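PDB 4Z8I: peptidoglycan recognition protein 3, which probably cleaves the amide bond between N-acetylmuramic acid and L-alanine in peptidoglycan, as a zinc-containing amidase fused to a chitin-binding domain. Local coordinates for residues V30-S35 and D54-S59; G73-N78 and H117-G122; R142-R147 and V188-I193. All coordinates share one frame; numbering follows the deposited sequence.

Interaction 1 (V30-S35 and D54-S59); sequences VDHCCS and DYSAGS
Cys33 and Asp54 form an antiparallel non-hydrogen-bonded pair, CA to CA 4.4 Å, and their side chains project from the same sheet face. Asp54 can be followed outward. Its CB lies 3.7 Å from Cys33 SG, and its CG, anti to the backbone N (chi1 -178°), passes the same sulphur. At the tip, OD1 lies 3.1 Å from His32 ND1, the imidazole and carboxylate running side by side with planes 26° apart. OD1 also accepts the N-H of Ser56 at 3.1 Å (Ser56 N to Asp54 OD1), from well above the carboxylate plane. This closes an Asx turn within the type I beta turn from Asp54 to Ala57. The turn puts Ser56 CB over the centre of one His32 ring face, a CH-pi contact of 4.1 Å from Ser56 CB to the ring centroid. Val30 O lies over the opposite face, nearer the rim, and Cys33 SG is at the edge. An alanine in place of this histidine would probably open a gap under Ser56 CB and leave the Asp54 carboxylate without its imidazole neighbour. On the backbone, Tyr55 N gives a hydrogen bond to His32 O (3.0 Å), while Cys34 CB meets the edge of the Tyr55 ring at CE2. Disulfides Cys33-Cys47 and Cys34-Cys11 belong to a cysteine pairing like that of hevein-type chitin-binding domains. Strand 33-34 is central in the small antiparallel sheet, between 53-54 and 40-41, with a classic bulge opposite Gly41 and His46 of helix 44-48 against Cys33.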
ATOM      1  N   VAL A  30      -8.090  13.693  -4.126  1.00 45.14           N
ATOM      2  CA  VAL A  30      -9.379  14.130  -3.599  1.00 37.20           C
ATOM      3  C   VAL A  30     -10.384  14.332  -4.743  1.00 52.68           C
ATOM      4  O   VAL A  30     -11.566  14.006  -4.610  1.00 46.47           O
ATOM      5  CB  VAL A  30      -9.232  15.410  -2.730  1.00 38.17           C
ATOM      6  CG1 VAL A  30      -8.515  16.508  -3.499  1.00 68.17           C
ATOM      7  CG2 VAL A  30     -10.584  15.898  -2.245  1.00 46.65           C
ATOM      8  N   ASP A  31      -9.896  14.842  -5.873  1.00 54.20           N
ATOM      9  CA  ASP A  31     -10.720  15.007  -7.068  1.00 46.15           C
ATOM     10  C   ASP A  31     -10.591  13.806  -8.005  1.00 37.60           C
ATOM     11  O   ASP A  31      -9.849  13.854  -8.987  1.00 43.30           O
ATOM     12  CB  ASP A  31     -10.338  16.292  -7.817  1.00 28.91           C
ATOM     13  CG  ASP A  31     -10.593  17.546  -6.998  1.00 53.77           C
ATOM     14  OD1 ASP A  31     -11.769  17.829  -6.689  1.00 47.69           O
ATOM     15  OD2 ASP A  31      -9.617  18.256  -6.677  1.00 55.55           O
ATOM     16  N   HIS A  32     -11.327  12.737  -7.710  1.00 32.50           N
ATOM     17  CA  HIS A  32     -11.190  11.485  -8.457  1.00 33.57           C
ATOM     18  C   HIS A  32     -12.396  11.145  -9.332  1.00 39.71           C
ATOM     19  O   HIS A  32     -12.500  10.029  -9.844  1.00 36.05           O
ATOM     20  CB  HIS A  32     -10.913  10.329  -7.498  1.00 27.55           C
ATOM     21  CG  HIS A  32     -11.803  10.319  -6.295  1.00 37.18           C
ATOM     22  ND1 HIS A  32     -13.178  10.360  -6.387  1.00 40.94           N
ATOM     23  CD2 HIS A  32     -11.516  10.270  -4.972  1.00 40.05           C
ATOM     24  CE1 HIS A  32     -13.699  10.341  -5.172  1.00 40.00           C
ATOM     25  NE2 HIS A  32     -12.712  10.283  -4.297  1.00 30.83           N
ATOM     26  N   CYS A  33     -13.302  12.101  -9.505  1.00 28.46           N
ATOM     27  CA  CYS A  33     -14.477  11.880 -10.337  1.00 29.18           C
ATOM     28  C   CYS A  33     -14.456  12.757 -11.580  1.00 43.94           C
ATOM     29  O   CYS A  33     -14.287  13.973 -11.490  1.00 36.33           O
ATOM     30  CB  CYS A  33     -15.753  12.152  -9.543  1.00 32.07           C
ATOM     31  SG  CYS A  33     -16.026  11.028  -8.162  1.00 37.99           S
ATOM     32  N   CYS A  34     -14.630  12.135 -12.740  1.00 39.21           N
ATOM     33  CA  CYS A  34     -14.710  12.872 -13.992  1.00 42.49           C
ATOM     34  C   CYS A  34     -16.164  13.233 -14.268  1.00 44.92           C
ATOM     35  O   CYS A  34     -16.996  12.352 -14.481  1.00 57.95           O
ATOM     36  CB  CYS A  34     -14.148  12.030 -15.138  1.00 42.69           C
ATOM     37  SG  CYS A  34     -13.821  12.949 -16.657  1.00 74.15           S
ATOM     38  N   SER A  35     -16.466  14.527 -14.265  1.00 45.25           N
ATOM     39  CA  SER A  35     -17.842  15.004 -14.397  1.00 54.15           C
ATOM     40  C   SER A  35     -18.304  15.116 -15.850  1.00 54.76           C
ATOM     41  O   SER A  35     -17.579  14.737 -16.772  1.00 52.41           O
ATOM     42  CB  SER A  35     -17.997  16.360 -13.706  1.00 44.38           C
ATOM     43  OG  SER A  35     -17.262  17.364 -14.387  1.00 43.01           O
ATOM     44  N   ASP A  54     -16.458   7.634 -11.450  1.00 34.45           N
ATOM     45  CA  ASP A  54     -15.741   7.693 -10.181  1.00 37.54           C
ATOM     46  C   ASP A  54     -14.603   6.678 -10.186  1.00 40.77           C
ATOM     47  O   ASP A  54     -14.829   5.473 -10.054  1.00 49.15           O
ATOM     48  CB  ASP A  54     -16.695   7.442  -9.008  1.00 32.51           C
ATOM     49  CG  ASP A  54     -16.004   7.537  -7.654  1.00 47.46           C
ATOM     50  OD1 ASP A  54     -14.859   8.035  -7.586  1.00 39.34           O
ATOM     51  OD2 ASP A  54     -16.618   7.121  -6.651  1.00 58.47           O
ATOM     52  N   TYR A  55     -13.379   7.175 -10.338  1.00 40.02           N
ATOM     53  CA  TYR A  55     -12.208   6.312 -10.455  1.00 50.24           C
ATOM     54  C   TYR A  55     -11.694   5.810  -9.105  1.00 50.73           C
ATOM     55  O   TYR A  55     -10.635   5.188  -9.028  1.00 74.35           O
ATOM     56  CB  TYR A  55     -11.099   7.014 -11.247  1.00 54.03           C
ATOM     57  CG  TYR A  55     -11.434   7.170 -12.714  1.00 53.33           C
ATOM     58  CD1 TYR A  55     -11.095   6.186 -13.630  1.00 29.80           C
ATOM     59  CD2 TYR A  55     -12.102   8.294 -13.177  1.00 50.10           C
ATOM     60  CE1 TYR A  55     -11.407   6.317 -14.963  1.00 45.51           C
ATOM     61  CE2 TYR A  55     -12.416   8.435 -14.512  1.00 50.74           C
ATOM     62  CZ  TYR A  55     -12.067   7.441 -15.401  1.00 48.71           C
ATOM     63  OH  TYR A  55     -12.379   7.575 -16.734  1.00 51.64           O
ATOM     64  N   SER A  56     -12.456   6.071  -8.048  1.00 49.76           N
ATOM     65  CA  SER A  56     -12.150   5.536  -6.727  1.00 39.83           C
ATOM     66  C   SER A  56     -12.463   4.052  -6.686  1.00 40.30           C
ATOM     67  O   SER A  56     -11.945   3.316  -5.848  1.00 53.60           O
ATOM     68  CB  SER A  56     -12.990   6.237  -5.664  1.00 34.78           C
ATOM     69  OG  SER A  56     -12.887   7.636  -5.787  1.00 60.75           O
ATOM     70  N   ALA A  57     -13.324   3.625  -7.602  1.00 40.95           N
ATOM     71  CA  ALA A  57     -13.858   2.273  -7.589  1.00 33.51           C
ATOM     72  C   ALA A  57     -13.304   1.427  -8.732  1.00 46.44           C
ATOM     73  O   ALA A  57     -12.960   1.947  -9.794  1.00 56.95           O
ATOM     74  CB  ALA A  57     -15.374   2.320  -7.652  1.00 34.83           C
ATOM     75  N   GLY A  58     -13.224   0.120  -8.508  1.00 47.74           N
ATOM     76  CA  GLY A  58     -12.752  -0.792  -9.532  1.00 44.59           C
ATOM     77  C   GLY A  58     -11.413  -1.413  -9.199  1.00 49.10           C
ATOM     78  O   GLY A  58     -10.877  -1.206  -8.110  1.00 50.99           O
ATOM     79  N   SER A  59     -10.872  -2.175 -10.145  1.00 55.45           N
ATOM     80  CA  SER A  59      -9.588  -2.842  -9.959  1.00 49.48           C
ATOM     81  C   SER A  59      -8.441  -1.838  -9.916  1.00 52.15           C
ATOM     82  O   SER A  59      -7.352  -2.148  -9.433  1.00 57.05           O
ATOM     83  CB  SER A  59      -9.353  -3.866 -11.071  1.00 45.61           C
ATOM     84  OG  SER A  59      -9.479  -3.274 -12.353  1.00 54.85           O
TER

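Interaction 2 (G73-N78 and H117-G122); sequences GSRATN and HMDGRG
Arg75 and Met118 slide past each other in opposite directions, each bent at chi3. Arg75 CG stands between its own backbone N and carbonyl carbon (chi1 74°), and the turn at chi3 (88°) swings NE out of the line of the aliphatic chain. In Met118 the turn at chi3 (60°) folds CE back, and CE comes to lie 3.6 Å from Arg75 CD. The thioether runs beside the arginine stem: Met118 SD is 3.5 Å from Arg75 CD and close to NE as well. Met118 CB sits 4.0 Å above the guanidinium plane of Arg75, over its centre. From the rim, Asp119 arrives tip to tip with Arg75, and the two groups form a two-pronged salt bridge. Arg75 NH2 donates to Asp119 OD1 at 3.2 Å, on the syn side of the carboxylate and near the guanidinium plane. Arg75 NH1 pairs with Asp119 OD2, modelled too short for its exact length to be trusted, and also reaches Asn115 OD1. The guanidinium is thus fixed at its edge by polar partners while one face rests on the methionine. Thr77 completes the apolar patch, its CG2 lying 4.1 Å from Met118 SD and crossing that side chain at about a right angle; its hydroxyl bonds instead to Lys69 NZ. Asp119 is near the C-terminal end of helix 103-120, where the helix dipole would disfavour a negative charge, so the arginine probably offsets it. Gln114, one turn before Met118, bonds to Ser74 OG and Arg75 N. The arrangement is surface packing of an irregular loop, between helix 69-72 and strand 87-94, across the last turns of a long helix in the mixed alpha/beta fold of a peptidoglycan-recognition amidase.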
ATOM      1  N   GLY A  73      -3.523 -18.536   3.750  1.00 32.34           N
ATOM      2  CA  GLY A  73      -3.291 -19.723   4.550  1.00 24.78           C
ATOM      3  C   GLY A  73      -2.618 -19.476   5.881  1.00 38.32           C
ATOM      4  O   GLY A  73      -1.783 -20.269   6.318  1.00 57.43           O
ATOM      5  N   SER A  74      -2.985 -18.378   6.531  1.00 35.21           N
ATOM      6  CA  SER A  74      -2.430 -18.044   7.836  1.00 33.93           C
ATOM      7  C   SER A  74      -2.734 -19.129   8.851  1.00 45.11           C
ATOM      8  O   SER A  74      -3.753 -19.816   8.753  1.00 55.90           O
ATOM      9  CB  SER A  74      -2.998 -16.716   8.328  1.00 33.19           C
ATOM     10  OG  SER A  74      -2.560 -16.423   9.641  1.00 41.44           O
ATOM     11  N   ARG A  75      -1.840 -19.290   9.819  1.00 36.40           N
ATOM     12  CA  ARG A  75      -2.080 -20.208  10.917  1.00 27.78           C
ATOM     13  C   ARG A  75      -2.920 -19.471  11.947  1.00 43.64           C
ATOM     14  O   ARG A  75      -3.062 -18.251  11.878  1.00 46.63           O
ATOM     15  CB  ARG A  75      -0.762 -20.677  11.537  1.00 23.55           C
ATOM     16  CG  ARG A  75      -0.066 -19.636  12.393  1.00 43.74           C
ATOM     17  CD  ARG A  75       0.911 -20.286  13.363  1.00 37.29           C
ATOM     18  NE  ARG A  75       2.235 -20.473  12.778  1.00 31.12           N
ATOM     19  CZ  ARG A  75       3.263 -21.016  13.421  1.00 44.90           C
ATOM     20  NH1 ARG A  75       4.433 -21.145  12.813  1.00 40.74           N
ATOM     21  NH2 ARG A  75       3.121 -21.436  14.671  1.00 22.93           N
ATOM     22  N   ALA A  76      -3.486 -20.207  12.893  1.00 45.82           N
ATOM     23  CA  ALA A  76      -4.300 -19.586  13.926  1.00 45.33           C
ATOM     24  C   ALA A  76      -3.461 -18.646  14.790  1.00 46.55           C
ATOM     25  O   ALA A  76      -2.398 -19.025  15.282  1.00 62.38           O
ATOM     26  CB  ALA A  76      -4.967 -20.647  14.782  1.00 33.73           C
ATOM     27  N   THR A  77      -3.940 -17.415  14.952  1.00 36.43           N
ATOM     28  CA  THR A  77      -3.319 -16.455  15.860  1.00 34.38           C
ATOM     29  C   THR A  77      -4.366 -15.880  16.808  1.00 43.44           C
ATOM     30  O   THR A  77      -5.563 -16.104  16.631  1.00 45.57           O
ATOM     31  CB  THR A  77      -2.625 -15.303  15.104  1.00 44.69           C
ATOM     32  OG1 THR A  77      -3.581 -14.610  14.292  1.00 44.80           O
ATOM     33  CG2 THR A  77      -1.504 -15.836  14.224  1.00 45.91           C
ATOM     34  N   ASN A  78      -3.911 -15.141  17.812  1.00 50.11           N
ATOM     35  CA  ASN A  78      -4.808 -14.542  18.792  1.00 42.47           C
ATOM     36  C   ASN A  78      -4.154 -13.317  19.415  1.00 35.25           C
ATOM     37  O   ASN A  78      -4.094 -13.178  20.638  1.00 57.30           O
ATOM     38  CB  ASN A  78      -5.171 -15.567  19.869  1.00 43.56           C
ATOM     39  CG  ASN A  78      -6.361 -15.143  20.709  1.00 47.10           C
ATOM     40  OD1 ASN A  78      -7.189 -14.339  20.278  1.00 55.02           O
ATOM     41  ND2 ASN A  78      -6.452 -15.689  21.916  1.00 42.73           N
ATOM     42  N   HIS A 117       8.673 -15.836  12.026  1.00 37.65           N
ATOM     43  CA  HIS A 117       8.431 -14.878  13.102  1.00 44.01           C
ATOM     44  C   HIS A 117       7.860 -15.526  14.363  1.00 47.27           C
ATOM     45  O   HIS A 117       8.232 -15.164  15.478  1.00 50.52           O
ATOM     46  CB  HIS A 117       7.510 -13.753  12.627  1.00 34.35           C
ATOM     47  CG  HIS A 117       8.185 -12.758  11.738  1.00 32.12           C
ATOM     48  ND1 HIS A 117       7.515 -11.701  11.163  1.00 38.78           N
ATOM     49  CD2 HIS A 117       9.471 -12.657  11.328  1.00 29.10           C
ATOM     50  CE1 HIS A 117       8.358 -10.991  10.436  1.00 31.73           C
ATOM     51  NE2 HIS A 117       9.553 -11.550  10.519  1.00 36.64           N
ATOM     52  N   MET A 118       6.959 -16.485  14.182  1.00 31.13           N
ATOM     53  CA  MET A 118       6.290 -17.127  15.305  1.00 39.81           C
ATOM     54  C   MET A 118       7.103 -18.266  15.931  1.00 45.54           C
ATOM     55  O   MET A 118       7.184 -18.374  17.155  1.00 52.70           O
ATOM     56  CB  MET A 118       4.905 -17.624  14.884  1.00 42.08           C
ATOM     57  CG  MET A 118       4.011 -16.533  14.323  1.00 41.11           C
ATOM     58  SD  MET A 118       2.337 -17.104  13.999  1.00 46.03           S
ATOM     59  CE  MET A 118       1.853 -17.604  15.651  1.00 23.87           C
ATOM     60  N   ASP A 119       7.704 -19.112  15.099  1.00 35.83           N
ATOM     61  CA  ASP A 119       8.454 -20.266  15.600  1.00 41.81           C
ATOM     62  C   ASP A 119       9.941 -19.976  15.814  1.00 34.85           C
ATOM     63  O   ASP A 119      10.552 -20.488  16.755  1.00 37.01           O
ATOM     64  CB  ASP A 119       8.285 -21.471  14.666  1.00 22.74           C
ATOM     65  CG  ASP A 119       6.846 -21.943  14.573  1.00 43.46           C
ATOM     66  OD1 ASP A 119       6.139 -21.913  15.601  1.00 51.08           O
ATOM     67  OD2 ASP A 119       6.419 -22.341  13.469  1.00 42.84           O
ATOM     68  N   GLY A 120      10.520 -19.157  14.942  1.00 24.38           N
ATOM     69  CA  GLY A 120      11.931 -18.829  15.038  1.00 31.62           C
ATOM     70  C   GLY A 120      12.220 -17.691  16.000  1.00 34.23           C
ATOM     71  O   GLY A 120      13.203 -17.730  16.740  1.00 38.56           O
ATOM     72  N   ARG A 121      11.361 -16.676  15.997  1.00 33.61           N
ATOM     73  CA  ARG A 121      11.588 -15.497  16.824  1.00 33.95           C
ATOM     74  C   ARG A 121      10.602 -15.371  17.987  1.00 32.23           C
ATOM     75  O   ARG A 121      10.819 -14.583  18.906  1.00 38.88           O
ATOM     76  CB  ARG A 121      11.579 -14.230  15.964  1.00 49.02           C
ATOM     77  CG  ARG A 121      12.608 -14.259  14.844  1.00 46.54           C
ATOM     78  CD  ARG A 121      13.267 -12.904  14.640  1.00 65.24           C
ATOM     79  NE  ARG A 121      12.775 -12.216  13.450  1.00 77.52           N
ATOM     80  CZ  ARG A 121      13.224 -11.036  13.032  1.00 90.68           C
ATOM     81  NH1 ARG A 121      14.178 -10.410  13.710  1.00 88.03           N
ATOM     82  NH2 ARG A 121      12.723 -10.481  11.937  1.00 94.05           N
ATOM     83  N   GLY A 122       9.523 -16.145  17.949  1.00 23.25           N
ATOM     84  CA  GLY A 122       8.578 -16.166  19.053  1.00 34.11           C
ATOM     85  C   GLY A 122       7.532 -15.064  19.054  1.00 30.19           C
ATOM     86  O   GLY A 122       6.949 -14.755  20.096  1.00 40.45           O
TER

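Interaction 3 (R142-R147 and V188-I193); sequences RGWDRR and VSLGKI
The Schellman motif that ends helix 174-190 includes Lys192, which packs against Trp144 on the surface of the alpha/beta amidase fold. The cap turns on Gly191, whose positive phi lets Lys192 N reach Gly187 O and Gly191 N reach Val188 O, the latter at 3.2 Å. From this turn the lysine chain crosses the indole at about a right angle. Lys192 CG stands 3.6 Å above one face of the Trp144 ring, offset toward the rim, and Lys192 CB lies 3.7 Å from Trp144 CE3. A bend at chi2 (-70°) then places CD 3.6 Å from Trp144 CB, and the hydrocarbon chain passes from the ring to the base of the tryptophan side chain. Ile193 comes in differently: its CD1 approaches the indole at the edge, 3.9 Å from Trp144 CZ3. Leu190 adds a looser contact, CD1 to Trp144 NE1 at 4.5 Å. The tryptophan ring also meets Phe130, on strand 130-132 of the mixed sheet. The loop 142-147 carrying Trp144 is itself held in shape by Arg142, whose NH1 donates to Arg147 O at 3.0 Å, with the carbonyl oxygen in the guanidinium plane. Backbone bonds tie the neighbourhood further: Asp145 pairs with Leu83, and Lys192 with Val87 at the start of strand 87-94. With its methylenes laid against the tryptophan, the lysine carries its charge on to the next residue of the loop, where Lys192 NZ forms a salt bridge to Asp145 OD1 at 2.7 Å, using the syn lone pair of that oxygen.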
ATOM      1  N   ARG A 142      -0.843  -8.168  10.440  1.00 22.42           N
ATOM      2  CA  ARG A 142      -1.567  -7.798  11.652  1.00 35.24           C
ATOM      3  C   ARG A 142      -2.681  -6.799  11.353  1.00 39.70           C
ATOM      4  O   ARG A 142      -3.515  -6.512  12.210  1.00 55.70           O
ATOM      5  CB  ARG A 142      -0.610  -7.249  12.714  1.00 26.85           C
ATOM      6  CG  ARG A 142       0.470  -8.239  13.105  1.00 36.49           C
ATOM      7  CD  ARG A 142       1.306  -7.775  14.284  1.00 31.87           C
ATOM      8  NE  ARG A 142       2.284  -8.799  14.653  1.00 26.90           N
ATOM      9  CZ  ARG A 142       3.032  -8.765  15.750  1.00 39.19           C
ATOM     10  NH1 ARG A 142       2.922  -7.756  16.603  1.00 38.68           N
ATOM     11  NH2 ARG A 142       3.891  -9.745  15.995  1.00 36.42           N
ATOM     12  N   GLY A 143      -2.689  -6.272  10.132  1.00 37.14           N
ATOM     13  CA  GLY A 143      -3.767  -5.407   9.681  1.00 31.17           C
ATOM     14  C   GLY A 143      -3.673  -3.957  10.116  1.00 32.07           C
ATOM     15  O   GLY A 143      -2.625  -3.493  10.565  1.00 47.86           O
ATOM     16  N   TRP A 144      -4.786  -3.243   9.979  1.00 30.93           N
ATOM     17  CA  TRP A 144      -4.850  -1.822  10.293  1.00 38.27           C
ATOM     18  C   TRP A 144      -4.827  -1.568  11.789  1.00 46.23           C
ATOM     19  O   TRP A 144      -4.234  -0.594  12.257  1.00 49.78           O
ATOM     20  CB  TRP A 144      -6.145  -1.218   9.740  1.00 31.32           C
ATOM     21  CG  TRP A 144      -6.329  -1.370   8.269  1.00 35.85           C
ATOM     22  CD1 TRP A 144      -7.239  -2.165   7.632  1.00 29.95           C
ATOM     23  CD2 TRP A 144      -5.592  -0.700   7.243  1.00 34.73           C
ATOM     24  NE1 TRP A 144      -7.108  -2.034   6.270  1.00 30.70           N
ATOM     25  CE2 TRP A 144      -6.103  -1.139   6.006  1.00 25.34           C
ATOM     26  CE3 TRP A 144      -4.545   0.225   7.251  1.00 35.78           C
ATOM     27  CZ2 TRP A 144      -5.602  -0.682   4.788  1.00 34.84           C
ATOM     28  CZ3 TRP A 144      -4.048   0.676   6.042  1.00 31.29           C
ATOM     29  CH2 TRP A 144      -4.575   0.223   4.829  1.00 35.55           C
ATOM     30  N   ASP A 145      -5.482  -2.451  12.535  1.00 31.45           N
ATOM     31  CA  ASP A 145      -5.880  -2.148  13.903  1.00 28.43           C
ATOM     32  C   ASP A 145      -4.952  -2.692  14.986  1.00 33.95           C
ATOM     33  O   ASP A 145      -5.082  -2.322  16.151  1.00 47.71           O
ATOM     34  CB  ASP A 145      -7.312  -2.641  14.137  1.00 28.92           C
ATOM     35  CG  ASP A 145      -8.291  -2.073  13.129  1.00 55.65           C
ATOM     36  OD1 ASP A 145      -8.026  -0.976  12.597  1.00 62.30           O
ATOM     37  OD2 ASP A 145      -9.326  -2.723  12.865  1.00 74.11           O
ATOM     38  N   ARG A 146      -4.017  -3.557  14.608  1.00 28.25           N
ATOM     39  CA  ARG A 146      -3.149  -4.201  15.593  1.00 21.56           C
ATOM     40  C   ARG A 146      -1.710  -3.696  15.540  1.00 41.03           C
ATOM     41  O   ARG A 146      -1.168  -3.444  14.462  1.00 38.92           O
ATOM     42  CB  ARG A 146      -3.204  -5.725  15.437  1.00 21.41           C
ATOM     43  CG  ARG A 146      -4.441  -6.345  16.073  1.00 24.54           C
ATOM     44  CD  ARG A 146      -4.813  -7.695  15.468  1.00 34.24           C
ATOM     45  NE  ARG A 146      -6.001  -8.253  16.117  1.00 50.50           N
ATOM     46  CZ  ARG A 146      -7.252  -7.956  15.771  1.00 50.59           C
ATOM     47  NH1 ARG A 146      -7.487  -7.110  14.777  1.00 37.25           N
ATOM     48  NH2 ARG A 146      -8.272  -8.502  16.421  1.00 44.00           N
ATOM     49  N   ARG A 147      -1.102  -3.540  16.713  1.00 38.65           N
ATOM     50  CA  ARG A 147       0.289  -3.106  16.801  1.00 38.99           C
ATOM     51  C   ARG A 147       1.221  -4.128  16.166  1.00 41.76           C
ATOM     52  O   ARG A 147       1.145  -5.317  16.466  1.00 47.39           O
ATOM     53  CB  ARG A 147       0.699  -2.886  18.256  1.00 35.52           C
ATOM     54  CG  ARG A 147       2.169  -2.522  18.417  1.00 52.60           C
ATOM     55  CD  ARG A 147       2.635  -2.703  19.846  1.00 60.61           C
ATOM     56  NE  ARG A 147       1.907  -1.840  20.769  1.00 64.76           N
ATOM     57  CZ  ARG A 147       2.052  -1.874  22.089  1.00 59.20           C
ATOM     58  NH1 ARG A 147       2.898  -2.733  22.640  1.00 56.33           N
ATOM     59  NH2 ARG A 147       1.349  -1.054  22.858  1.00 57.74           N
ATOM     60  N   VAL A 188      -5.597   5.892   4.268  1.00 34.88           N
ATOM     61  CA  VAL A 188      -5.888   7.306   4.482  1.00 41.17           C
ATOM     62  C   VAL A 188      -7.379   7.593   4.286  1.00 37.17           C
ATOM     63  O   VAL A 188      -7.991   8.329   5.063  1.00 36.36           O
ATOM     64  CB  VAL A 188      -5.044   8.209   3.555  1.00 34.38           C
ATOM     65  CG1 VAL A 188      -5.418   9.668   3.735  1.00 24.72           C
ATOM     66  CG2 VAL A 188      -3.569   8.019   3.840  1.00 39.93           C
ATOM     67  N   SER A 189      -7.958   6.989   3.255  1.00 42.66           N
ATOM     68  CA  SER A 189      -9.367   7.187   2.936  1.00 44.40           C
ATOM     69  C   SER A 189     -10.280   6.628   4.024  1.00 33.56           C
ATOM     70  O   SER A 189     -11.385   7.131   4.229  1.00 34.17           O
ATOM     71  CB  SER A 189      -9.706   6.554   1.584  1.00 31.69           C
ATOM     72  OG  SER A 189      -9.736   5.142   1.667  1.00 47.50           O
ATOM     73  N   LEU A 190      -9.813   5.596   4.723  1.00 40.19           N
ATOM     74  CA  LEU A 190     -10.585   4.988   5.807  1.00 30.54           C
ATOM     75  C   LEU A 190     -10.403   5.704   7.149  1.00 44.97           C
ATOM     76  O   LEU A 190     -11.236   5.576   8.049  1.00 30.29           O
ATOM     77  CB  LEU A 190     -10.209   3.513   5.970  1.00 40.90           C
ATOM     78  CG  LEU A 190     -10.548   2.578   4.810  1.00 41.93           C
ATOM     79  CD1 LEU A 190      -9.997   1.180   5.054  1.00 32.73           C
ATOM     80  CD2 LEU A 190     -12.048   2.528   4.588  1.00 22.91           C
ATOM     81  N   GLY A 191      -9.309   6.448   7.287  1.00 40.78           N
ATOM     82  CA  GLY A 191      -8.997   7.089   8.551  1.00 32.39           C
ATOM     83  C   GLY A 191      -8.150   6.198   9.445  1.00 39.60           C
ATOM     84  O   GLY A 191      -8.091   6.400  10.658  1.00 48.14           O
ATOM     85  N   LYS A 192      -7.502   5.206   8.841  1.00 30.79           N
ATOM     86  CA  LYS A 192      -6.575   4.338   9.556  1.00 43.00           C
ATOM     87  C   LYS A 192      -5.211   5.013   9.616  1.00 38.92           C
ATOM     88  O   LYS A 192      -4.445   4.830  10.565  1.00 25.48           O
ATOM     89  CB  LYS A 192      -6.445   2.990   8.846  1.00 32.08           C
ATOM     90  CG  LYS A 192      -7.750   2.238   8.676  1.00 35.20           C
ATOM     91  CD  LYS A 192      -8.284   1.727  10.004  1.00 38.38           C
ATOM     92  CE  LYS A 192      -9.552   0.904   9.799  1.00 28.48           C
ATOM     93  NZ  LYS A 192      -9.959   0.195  11.043  1.00 44.90           N
ATOM     94  N   ILE A 193      -4.922   5.791   8.580  1.00 27.36           N
ATOM     95  CA  ILE A 193      -3.688   6.554   8.486  1.00 31.15           C
ATOM     96  C   ILE A 193      -4.052   8.023   8.301  1.00 32.77           C
ATOM     97  O   ILE A 193      -4.912   8.349   7.478  1.00 44.62           O
ATOM     98  CB  ILE A 193      -2.852   6.104   7.273  1.00 21.23           C
ATOM     99  CG1 ILE A 193      -2.741   4.581   7.229  1.00 20.70           C
ATOM    100  CG2 ILE A 193      -1.477   6.741   7.296  1.00 30.74           C
ATOM    101  CD1 ILE A 193      -2.037   4.063   6.000  1.00 22.74           C
TER

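How the interactions relate
The three contacts follow one another along the chain without interleaving. Interaction 1 belongs to the small disulfide-rich module with its three-stranded antiparallel sheet; interactions 2 and 3 lie in the amidase part, around the six-stranded mixed sheet. Centres of interactions 1 and 2 are 38 Å apart, on opposite sides of the chain's centre. Centres of interactions 1 and 3 are 22 Å apart, and those of interactions 2 and 3 are 21 Å apart. None touches another; interactions 2 and 3 come nearest, about 6 Å between closest atoms. Interactions 2 and 3 join the C-terminal ends of different helices, 103-120 and 174-190, to loops of a domain whose strand 87-94 carries the zinc ligand His93. Chitin-binding module and amidase thus have separate local packing.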